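PDB 4OO3: hypothetical protein from Parabacteroides merdae, which is probably an oxidoreductase that binds a nicotinamide dinucleotide through a Rossmann fold, although its substrate and reaction are unknown. Local coordinates for residues A[38-43]-A[70-75]; A[206-211]-A[271-276]; A[341-346]-A[380-385]. All coordinates share one frame; numbering follows the deposited sequence.

Contact 1: residues A[38-43]-A[70-75]; sequences DVYVYA and NEIVYT
Tyr42 brings CD2 of its ring to 3.8 Å from Tyr74 CB, the two side chains crossing at about a right angle, while a water sits over one face of the Tyr42 ring, displaced toward the rim. That water donates to both Val41 O and Ile72 O and so links the strands. Tyr40 runs alongside Ile72, whose CD1 comes to 3.3 Å from Tyr40 CE1. At the start of this tyrosine-bearing face, Asn70 ND2 donates to Asp38 OD1 at 2.8 Å; OD1 lies close to the Asn70 amide plane, while the nitrogen approaches from above the Asp38 carboxylate plane. An alanine at Asp38 would probably leave the Asn70 amide without this acceptor and free to turn. On the other face Glu71, bent at chi2 (-74°), sets its carboxylate against two valines, lying beside Val39 and crossing Val41 obliquely, with OE1 3.2 Å from Val41 CG2 and OE2 3.4 Å from Val39 CB. Five backbone bonds hold the parallel register. The strands belong to a beta-alpha-beta unit whose helix 47-61 packs on Glu71 and Val73. Helix 79-86 lies against Tyr42 and binds its OH through Glu86, Tyr74 OH bonds to Asp78, and strand 14-17 continues the sheet beyond 38-43.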
loop_
_atom_site.group_PDB
_atom_site.type_symbol
_atom_site.label_atom_id
_atom_site.label_comp_id
_atom_site.label_asym_id
_atom_site.label_seq_id
_atom_site.Cartn_x
_atom_site.Cartn_y
_atom_site.Cartn_z
ATOM N N ASP A 38 -19.755 -12.275 14.508
ATOM C CA ASP A 38 -20.833 -11.432 13.993
ATOM C C ASP A 38 -20.232 -10.170 13.407
ATOM O O ASP A 38 -19.569 -9.408 14.106
ATOM C CB ASP A 38 -21.833 -11.058 15.097
ATOM C CG ASP A 38 -22.636 -12.250 15.604
ATOM O OD1 ASP A 38 -22.839 -13.227 14.858
ATOM O OD2 ASP A 38 -23.090 -12.203 16.764
ATOM N N VAL A 39 -20.471 -9.958 12.121
ATOM C CA VAL A 39 -19.916 -8.824 11.407
ATOM C C VAL A 39 -21.050 -8.009 10.784
ATOM O O VAL A 39 -21.941 -8.554 10.143
ATOM C CB VAL A 39 -18.915 -9.296 10.329
ATOM C CG1 VAL A 39 -18.418 -8.127 9.478
ATOM C CG2 VAL A 39 -17.747 -10.022 10.985
ATOM N N TYR A 40 -20.991 -6.697 10.964
ATOM C CA TYR A 40 -22.053 -5.811 10.517
ATOM C C TYR A 40 -21.666 -5.109 9.224
ATOM O O TYR A 40 -20.706 -4.346 9.186
ATOM C CB TYR A 40 -22.387 -4.827 11.641
ATOM C CG TYR A 40 -22.846 -5.556 12.885
ATOM C CD1 TYR A 40 -24.167 -5.958 13.023
ATOM C CD2 TYR A 40 -21.951 -5.893 13.900
ATOM C CE1 TYR A 40 -24.600 -6.650 14.140
ATOM C CE2 TYR A 40 -22.376 -6.592 15.027
ATOM C CZ TYR A 40 -23.700 -6.966 15.136
ATOM O OH TYR A 40 -24.151 -7.658 16.238
ATOM N N VAL A 41 -22.409 -5.395 8.158
ATOM C CA VAL A 41 -22.179 -4.796 6.842
ATOM C C VAL A 41 -23.251 -3.742 6.531
ATOM O O VAL A 41 -24.448 -4.002 6.678
ATOM C CB VAL A 41 -22.209 -5.881 5.734
ATOM C CG1 VAL A 41 -22.113 -5.258 4.343
ATOM C CG2 VAL A 41 -21.101 -6.909 5.948
ATOM N N TYR A 42 -22.811 -2.557 6.114
ATOM C CA TYR A 42 -23.693 -1.503 5.622
ATOM C C TYR A 42 -23.187 -1.037 4.265
ATOM O O TYR A 42 -22.028 -0.628 4.131
ATOM C CB TYR A 42 -23.702 -0.311 6.583
ATOM C CG TYR A 42 -24.177 -0.663 7.967
ATOM C CD1 TYR A 42 -23.304 -1.206 8.889
ATOM C CD2 TYR A 42 -25.499 -0.469 8.344
ATOM C CE1 TYR A 42 -23.722 -1.545 10.162
ATOM C CE2 TYR A 42 -25.932 -0.804 9.624
ATOM C CZ TYR A 42 -25.030 -1.345 10.523
ATOM O OH TYR A 42 -25.411 -1.685 11.788
ATOM N N ALA A 43 -24.053 -1.065 3.267
ATOM C CA ALA A 43 -23.631 -0.752 1.913
ATOM C C ALA A 43 -24.815 -0.426 1.030
ATOM O O ALA A 43 -25.918 -0.889 1.285
ATOM C CB ALA A 43 -22.870 -1.935 1.328
ATOM N N ASN A 70 -20.573 -14.549 10.539
ATOM C CA ASN A 70 -21.996 -14.278 10.412
ATOM C C ASN A 70 -22.199 -12.846 9.930
ATOM O O ASN A 70 -22.089 -11.892 10.708
ATOM C CB ASN A 70 -22.686 -14.482 11.750
ATOM C CG ASN A 70 -24.164 -14.187 11.690
ATOM O OD1 ASN A 70 -24.806 -14.361 10.657
ATOM N ND2 ASN A 70 -24.717 -13.742 12.810
ATOM N N GLU A 71 -22.478 -12.697 8.640
ATOM C CA GLU A 71 -22.608 -11.383 8.036
ATOM C C GLU A 71 -24.035 -10.864 8.214
ATOM O O GLU A 71 -24.966 -11.331 7.565
ATOM C CB GLU A 71 -22.221 -11.444 6.559
ATOM C CG GLU A 71 -20.803 -11.946 6.313
ATOM C CD GLU A 71 -19.745 -10.925 6.666
ATOM O OE1 GLU A 71 -19.777 -9.812 6.103
ATOM O OE2 GLU A 71 -18.861 -11.243 7.488
ATOM N N ILE A 72 -24.196 -9.913 9.128
ATOM C CA ILE A 72 -25.474 -9.261 9.349
ATOM C C ILE A 72 -25.521 -8.040 8.444
ATOM O O ILE A 72 -24.908 -7.021 8.736
ATOM C CB ILE A 72 -25.644 -8.846 10.818
ATOM C CG1 ILE A 72 -25.499 -10.071 11.731
ATOM C CG2 ILE A 72 -27.000 -8.192 11.022
ATOM C CD1 ILE A 72 -25.155 -9.739 13.166
ATOM N N VAL A 73 -26.262 -8.153 7.351
ATOM C CA VAL A 73 -26.169 -7.207 6.243
ATOM C C VAL A 73 -27.314 -6.203 6.232
ATOM O O VAL A 73 -28.466 -6.558 6.464
ATOM C CB VAL A 73 -26.168 -7.957 4.899
ATOM C CG1 VAL A 73 -26.094 -6.978 3.728
ATOM C CG2 VAL A 73 -25.021 -8.965 4.857
ATOM N N TYR A 74 -26.972 -4.947 5.968
ATOM C CA TYR A 74 -27.945 -3.915 5.657
ATOM C C TYR A 74 -27.571 -3.239 4.346
ATOM O O TYR A 74 -26.483 -2.652 4.228
ATOM C CB TYR A 74 -28.000 -2.844 6.736
ATOM C CG TYR A 74 -29.029 -1.805 6.387
ATOM C CD1 TYR A 74 -30.361 -1.977 6.751
ATOM C CD2 TYR A 74 -28.688 -0.679 5.635
ATOM C CE1 TYR A 74 -31.318 -1.040 6.414
ATOM C CE2 TYR A 74 -29.638 0.261 5.292
ATOM C CZ TYR A 74 -30.950 0.074 5.683
ATOM O OH TYR A 74 -31.905 0.991 5.348
ATOM N N THR A 75 -28.467 -3.307 3.364
ATOM C CA THR A 75 -28.259 -2.578 2.121
ATOM C C THR A 75 -29.392 -1.586 1.902
ATOM O O THR A 75 -30.554 -1.896 2.135
ATOM C CB THR A 75 -28.084 -3.523 0.910
ATOM O OG1 THR A 75 -29.220 -4.385 0.782
ATOM C CG2 THR A 75 -26.835 -4.371 1.078
HETATM O O HOH W 1 -25.615 -4.449 9.358
#

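Contact 2: residues A[206-211]-A[271-276]; sequences YLDVNQ and DFLKKD
A helix N-cap doubles here as the hub of a salt-bridge network: Asp208, just ahead of the short, weakly bonded helix that begins near Val209, meets Lys275 and Asp276 of the loop leading to strand 282-294. With CG anti to the backbone N (chi1 -176°), the Asp208 carboxylate is carried toward the 271-276 loop. Asp208 OD1 is gripped by two donors from opposite faces of the carboxylate plane, Lys275 NZ at 2.9 Å and the capping Asn210 N at 3.1 Å. OD2 serves another partner: Gln211 NE2 donates to Asp208 OD2 at 2.9 Å from the anti side, somewhat out of the carboxylate plane, with the oxygen nearly in the plane of the Gln211 amide. Gln211 OE1 in turn binds Asn97, just before helix 98-110, so one amide ties the cap to the parallel-sheet part of the chain. Lys275 NZ also forms a salt bridge to Asp276 OD2 at 2.8 Å, from the syn side but tilted out of the carboxylate plane, and its charge would probably ease the repulsion between that oxygen and Asp208 OD1, 4.4 Å apart. Lys275 and Asn210 approach tip to tip. A water donates to Leu207 O and Asp276 OD2 and accepts from Val209 N. Leu273 and Phe272 pack against the same Asp208: Leu273 CD2 touches its CB at 3.6 Å, and that CB lies in plane at the edge of the Phe272 ring, whose CD1 is 3.4 Å from Asp208 OD2. The bond from Asn210 N back to Asp208 OD1 closes an Asx turn, at the N-cap a classical way to begin a helix.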
loop_
_atom_site.group_PDB
_atom_site.type_symbol
_atom_site.label_atom_id
_atom_site.label_comp_id
_atom_site.label_asym_id
_atom_site.label_seq_id
_atom_site.Cartn_x
_atom_site.Cartn_y
_atom_site.Cartn_z
ATOM N N TYR A 206 -13.351 1.990 -10.763
ATOM C CA TYR A 206 -11.904 1.881 -10.599
ATOM C C TYR A 206 -11.172 2.731 -11.638
ATOM O O TYR A 206 -10.115 3.282 -11.364
ATOM C CB TYR A 206 -11.436 0.424 -10.698
ATOM C CG TYR A 206 -9.947 0.264 -10.447
ATOM C CD1 TYR A 206 -9.452 0.126 -9.153
ATOM C CD2 TYR A 206 -9.033 0.270 -11.499
ATOM C CE1 TYR A 206 -8.090 -0.008 -8.910
ATOM C CE2 TYR A 206 -7.668 0.133 -11.266
ATOM C CZ TYR A 206 -7.205 -0.004 -9.970
ATOM O OH TYR A 206 -5.857 -0.133 -9.726
ATOM N N LEU A 207 -11.744 2.833 -12.827
ATOM C CA LEU A 207 -11.138 3.591 -13.912
ATOM C C LEU A 207 -11.563 5.067 -13.918
ATOM O O LEU A 207 -11.141 5.836 -14.789
ATOM C CB LEU A 207 -11.470 2.907 -15.239
ATOM C CG LEU A 207 -10.905 1.484 -15.349
ATOM C CD1 LEU A 207 -11.401 0.801 -16.612
ATOM C CD2 LEU A 207 -9.387 1.498 -15.341
ATOM N N ASP A 208 -12.398 5.455 -12.952
ATOM C CA ASP A 208 -12.748 6.856 -12.720
ATOM C C ASP A 208 -11.822 7.399 -11.633
ATOM O O ASP A 208 -11.964 7.059 -10.452
ATOM C CB ASP A 208 -14.213 6.977 -12.290
ATOM C CG ASP A 208 -14.675 8.426 -12.116
ATOM O OD1 ASP A 208 -13.886 9.375 -12.337
ATOM O OD2 ASP A 208 -15.852 8.611 -11.749
ATOM N N VAL A 209 -10.877 8.245 -12.034
ATOM C CA VAL A 209 -9.878 8.784 -11.103
ATOM C C VAL A 209 -10.475 9.676 -10.011
ATOM O O VAL A 209 -9.802 9.963 -9.025
ATOM C CB VAL A 209 -8.741 9.555 -11.829
ATOM C CG1 VAL A 209 -7.989 8.628 -12.781
ATOM C CG2 VAL A 209 -9.260 10.796 -12.558
ATOM N N ASN A 210 -11.724 10.113 -10.180
ATOM C CA ASN A 210 -12.420 10.849 -9.122
ATOM C C ASN A 210 -12.866 9.940 -7.974
ATOM O O ASN A 210 -13.096 10.393 -6.859
ATOM C CB ASN A 210 -13.638 11.587 -9.682
ATOM C CG ASN A 210 -13.265 12.701 -10.650
ATOM O OD1 ASN A 210 -13.910 12.878 -11.678
ATOM N ND2 ASN A 210 -12.232 13.459 -10.320
ATOM N N GLN A 211 -12.998 8.653 -8.255
ATOM C CA GLN A 211 -13.477 7.713 -7.266
ATOM C C GLN A 211 -12.378 6.782 -6.770
ATOM O O GLN A 211 -12.329 6.445 -5.583
ATOM C CB GLN A 211 -14.622 6.919 -7.866
ATOM C CG GLN A 211 -15.770 7.803 -8.324
ATOM C CD GLN A 211 -17.005 7.000 -8.650
ATOM O OE1 GLN A 211 -17.621 6.419 -7.760
ATOM N NE2 GLN A 211 -17.370 6.950 -9.928
ATOM N N ASP A 271 -21.934 6.063 -17.830
ATOM C CA ASP A 271 -22.226 7.465 -18.058
ATOM C C ASP A 271 -21.205 8.397 -17.407
ATOM O O ASP A 271 -20.792 9.396 -18.002
ATOM C CB ASP A 271 -23.612 7.769 -17.506
ATOM C CG ASP A 271 -24.164 9.055 -18.029
ATOM O OD1 ASP A 271 -24.280 9.189 -19.267
ATOM O OD2 ASP A 271 -24.491 9.926 -17.198
ATOM N N PHE A 272 -20.803 8.053 -16.189
ATOM C CA PHE A 272 -19.887 8.874 -15.398
ATOM C C PHE A 272 -18.427 8.846 -15.872
ATOM O O PHE A 272 -17.593 9.558 -15.318
ATOM C CB PHE A 272 -19.956 8.466 -13.919
ATOM C CG PHE A 272 -19.493 7.060 -13.648
ATOM C CD1 PHE A 272 -18.158 6.797 -13.368
ATOM C CD2 PHE A 272 -20.395 6.000 -13.663
ATOM C CE1 PHE A 272 -17.728 5.506 -13.121
ATOM C CE2 PHE A 272 -19.969 4.705 -13.416
ATOM C CZ PHE A 272 -18.633 4.457 -13.144
ATOM N N LEU A 273 -18.122 8.022 -16.874
ATOM C CA LEU A 273 -16.772 7.937 -17.439
ATOM C C LEU A 273 -16.617 8.704 -18.753
ATOM O O LEU A 273 -15.503 8.864 -19.239
ATOM C CB LEU A 273 -16.383 6.472 -17.664
ATOM C CG LEU A 273 -15.958 5.669 -16.432
ATOM C CD1 LEU A 273 -15.692 4.225 -16.823
ATOM C CD2 LEU A 273 -14.727 6.270 -15.765
ATOM N N LYS A 274 -17.727 9.185 -19.310
ATOM C CA LYS A 274 -17.726 9.818 -20.630
ATOM C C LYS A 274 -16.894 11.096 -20.698
ATOM O O LYS A 274 -16.433 11.473 -21.774
ATOM C CB LYS A 274 -19.158 10.090 -21.116
ATOM C CG LYS A 274 -19.841 8.859 -21.705
ATOM C CD LYS A 274 -20.604 9.178 -22.983
ATOM C CE LYS A 274 -20.687 7.974 -23.913
ATOM N NZ LYS A 274 -21.363 6.804 -23.287
ATOM N N LYS A 275 -16.705 11.755 -19.559
ATOM C CA LYS A 275 -15.764 12.879 -19.471
ATOM C C LYS A 275 -14.331 12.492 -19.874
ATOM O O LYS A 275 -13.576 13.336 -20.348
ATOM C CB LYS A 275 -15.755 13.468 -18.057
ATOM C CG LYS A 275 -15.303 12.504 -16.964
ATOM C CD LYS A 275 -15.460 13.122 -15.586
ATOM C CE LYS A 275 -15.395 12.068 -14.495
ATOM N NZ LYS A 275 -14.183 11.199 -14.570
ATOM N N ASP A 276 -13.975 11.219 -19.685
ATOM C CA ASP A 276 -12.628 10.710 -19.968
ATOM C C ASP A 276 -12.504 9.964 -21.301
ATOM O O ASP A 276 -11.407 9.559 -21.678
ATOM C CB ASP A 276 -12.192 9.776 -18.836
ATOM C CG ASP A 276 -12.145 10.473 -17.496
ATOM O OD1 ASP A 276 -11.624 11.603 -17.445
ATOM O OD2 ASP A 276 -12.635 9.896 -16.497
HETATM O O HOH W 2 -10.887 8.517 -14.874
#

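Contact 3: residues A[341-346]-A[380-385]; sequences ELFVEA and DGVWQV
Leu342 and Val385 lie side by side, CG to CG2 at 3.9 Å, as the apolar centre of an antiparallel strand pair in the large mixed sheet. On the same face Val344 CG2 comes to 4.3 Å from Val385 CG2, and Trp383 follows, presenting the edge of its indole to Val344 O, which lies in the ring plane 3.7 Å from CE3. Helix 155-164 packs on Leu342 and Val344, while helix 352-369 packs on Val344 and Trp383. Between the strands, Val344 and Trp383 form a hydrogen-bonded pair, each N donating to the other's O, and the short bond from Val344 N to Trp383 O measures 2.7 Å. The opposite face is more polar. Gln384, with CG anti to the backbone N (chi1 178°), lays that carbon over the Phe343 ring in an off-centre CH-pi contact, 4.3 Å from CG to the ring centroid. Arg331 of the neighbouring strand makes a cation-pi contact with Phe343 and a salt bridge to Glu345, which itself runs alongside Val382. Farther out, Gln384 NE2 gives Glu341 OE1 a weak hydrogen bond at 3.2 Å. A water completes this edge, donating to Glu341 OE1 and Val385 O and accepting from Leu342 N at 2.6 Å.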
loop_
_atom_site.group_PDB
_atom_site.type_symbol
_atom_site.label_atom_id
_atom_site.label_comp_id
_atom_site.label_asym_id
_atom_site.label_seq_id
_atom_site.Cartn_x
_atom_site.Cartn_y
_atom_site.Cartn_z
ATOM N N GLU A 341 14.412 -9.393 -6.278
ATOM C CA GLU A 341 15.714 -9.835 -5.806
ATOM C C GLU A 341 16.512 -8.611 -5.401
ATOM O O GLU A 341 16.452 -7.579 -6.070
ATOM C CB GLU A 341 16.479 -10.601 -6.896
ATOM C CG GLU A 341 15.818 -11.886 -7.386
ATOM C CD GLU A 341 15.658 -12.956 -6.312
ATOM O OE1 GLU A 341 16.312 -12.863 -5.251
ATOM O OE2 GLU A 341 14.868 -13.901 -6.531
ATOM N N LEU A 342 17.265 -8.744 -4.310
ATOM C CA LEU A 342 18.030 -7.644 -3.726
ATOM C C LEU A 342 19.517 -7.791 -4.050
ATOM O O LEU A 342 20.060 -8.896 -4.002
ATOM C CB LEU A 342 17.814 -7.622 -2.206
ATOM C CG LEU A 342 18.573 -6.601 -1.348
ATOM C CD1 LEU A 342 18.320 -5.161 -1.775
ATOM C CD2 LEU A 342 18.187 -6.804 0.112
ATOM N N PHE A 343 20.163 -6.672 -4.386
ATOM C CA PHE A 343 21.598 -6.643 -4.669
ATOM C C PHE A 343 22.325 -5.555 -3.876
ATOM O O PHE A 343 21.771 -4.492 -3.608
ATOM C CB PHE A 343 21.836 -6.426 -6.168
ATOM C CG PHE A 343 21.292 -7.526 -7.038
ATOM C CD1 PHE A 343 19.958 -7.541 -7.403
ATOM C CD2 PHE A 343 22.119 -8.546 -7.492
ATOM C CE1 PHE A 343 19.451 -8.555 -8.195
ATOM C CE2 PHE A 343 21.619 -9.563 -8.293
ATOM C CZ PHE A 343 20.284 -9.566 -8.647
ATOM N N VAL A 344 23.573 -5.843 -3.507
ATOM C CA VAL A 344 24.485 -4.872 -2.908
ATOM C C VAL A 344 25.558 -4.536 -3.936
ATOM O O VAL A 344 26.274 -5.421 -4.398
ATOM C CB VAL A 344 25.183 -5.448 -1.657
ATOM C CG1 VAL A 344 26.210 -4.461 -1.103
ATOM C CG2 VAL A 344 24.157 -5.827 -0.598
ATOM N N GLU A 345 25.670 -3.260 -4.288
ATOM C CA GLU A 345 26.607 -2.823 -5.315
ATOM C C GLU A 345 27.535 -1.769 -4.740
ATOM O O GLU A 345 27.095 -0.678 -4.386
ATOM C CB GLU A 345 25.844 -2.265 -6.518
ATOM C CG GLU A 345 24.672 -3.138 -6.939
ATOM C CD GLU A 345 24.174 -2.852 -8.349
ATOM O OE1 GLU A 345 24.506 -1.783 -8.907
ATOM O OE2 GLU A 345 23.449 -3.704 -8.895
ATOM N N ALA A 346 28.816 -2.094 -4.629
ATOM C CA ALA A 346 29.771 -1.150 -4.070
ATOM C C ALA A 346 29.901 0.047 -4.993
ATOM O O ALA A 346 29.767 -0.082 -6.213
ATOM C CB ALA A 346 31.122 -1.807 -3.862
ATOM N N ASP A 380 32.123 -8.349 -9.904
ATOM C CA ASP A 380 33.006 -7.678 -8.946
ATOM C C ASP A 380 32.362 -6.375 -8.452
ATOM O O ASP A 380 31.948 -5.528 -9.242
ATOM C CB ASP A 380 34.430 -7.468 -9.499
ATOM C CG ASP A 380 34.473 -6.543 -10.696
ATOM O OD1 ASP A 380 33.572 -6.633 -11.558
ATOM O OD2 ASP A 380 35.421 -5.730 -10.772
ATOM N N GLY A 381 32.245 -6.253 -7.134
ATOM C CA GLY A 381 31.545 -5.134 -6.520
ATOM C C GLY A 381 30.027 -5.264 -6.517
ATOM O O GLY A 381 29.334 -4.298 -6.197
ATOM N N VAL A 382 29.510 -6.449 -6.865
ATOM C CA VAL A 382 28.063 -6.700 -6.917
ATOM C C VAL A 382 27.695 -8.062 -6.308
ATOM O O VAL A 382 28.077 -9.109 -6.838
ATOM C CB VAL A 382 27.523 -6.644 -8.359
ATOM C CG1 VAL A 382 26.001 -6.758 -8.358
ATOM C CG2 VAL A 382 27.964 -5.359 -9.051
ATOM N N TRP A 383 26.941 -8.032 -5.206
ATOM C CA TRP A 383 26.495 -9.239 -4.502
ATOM C C TRP A 383 24.977 -9.334 -4.463
ATOM O O TRP A 383 24.302 -8.381 -4.072
ATOM C CB TRP A 383 27.001 -9.237 -3.059
ATOM C CG TRP A 383 28.481 -9.405 -2.928
ATOM C CD1 TRP A 383 29.156 -10.564 -2.686
ATOM C CD2 TRP A 383 29.468 -8.377 -3.030
ATOM N NE1 TRP A 383 30.505 -10.322 -2.633
ATOM C CE2 TRP A 383 30.725 -8.987 -2.842
ATOM C CE3 TRP A 383 29.414 -6.997 -3.264
ATOM C CZ2 TRP A 383 31.921 -8.265 -2.876
ATOM C CZ3 TRP A 383 30.610 -6.277 -3.301
ATOM C CH2 TRP A 383 31.843 -6.915 -3.107
ATOM N N GLN A 384 24.441 -10.486 -4.856
ATOM C CA GLN A 384 23.025 -10.764 -4.674
ATOM C C GLN A 384 22.779 -11.318 -3.273
ATOM O O GLN A 384 23.541 -12.153 -2.795
ATOM C CB GLN A 384 22.531 -11.775 -5.704
ATOM C CG GLN A 384 21.062 -12.134 -5.522
ATOM C CD GLN A 384 20.442 -12.773 -6.746
ATOM O OE1 GLN A 384 21.065 -12.862 -7.806
ATOM N NE2 GLN A 384 19.199 -13.221 -6.607
ATOM N N VAL A 385 21.701 -10.867 -2.640
ATOM C CA VAL A 385 21.284 -11.392 -1.345
ATOM C C VAL A 385 20.406 -12.614 -1.557
ATOM O O VAL A 385 19.245 -12.497 -1.919
ATOM C CB VAL A 385 20.517 -10.345 -0.512
ATOM C CG1 VAL A 385 20.120 -10.917 0.849
ATOM C CG2 VAL A 385 21.358 -9.087 -0.326
HETATM O O HOH W 3 17.405 -11.191 -3.419
#

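In the fold
Contacts 1 and 3 are both strand pairings, parallel in the Rossmann-type sheet and antiparallel in the mixed one, and they stand on opposite sides of the chain's centre, about 50 Å apart between centres. All three contacts are partly buried, none a fully buried core; contact 1 includes the outermost strand of its sheet, whereas 341-346 and 382-386 both have strand neighbours on either side. In these two, backbone bonds do most of the joining. Contact 2, about 13 Å from contact 1 by nearest atoms, pairs a helix start with a loop, and side-chain charges replace the backbone ladder. The three share no secondary-structure element, although contacts 2 and 3 both fall in the C-terminal family region.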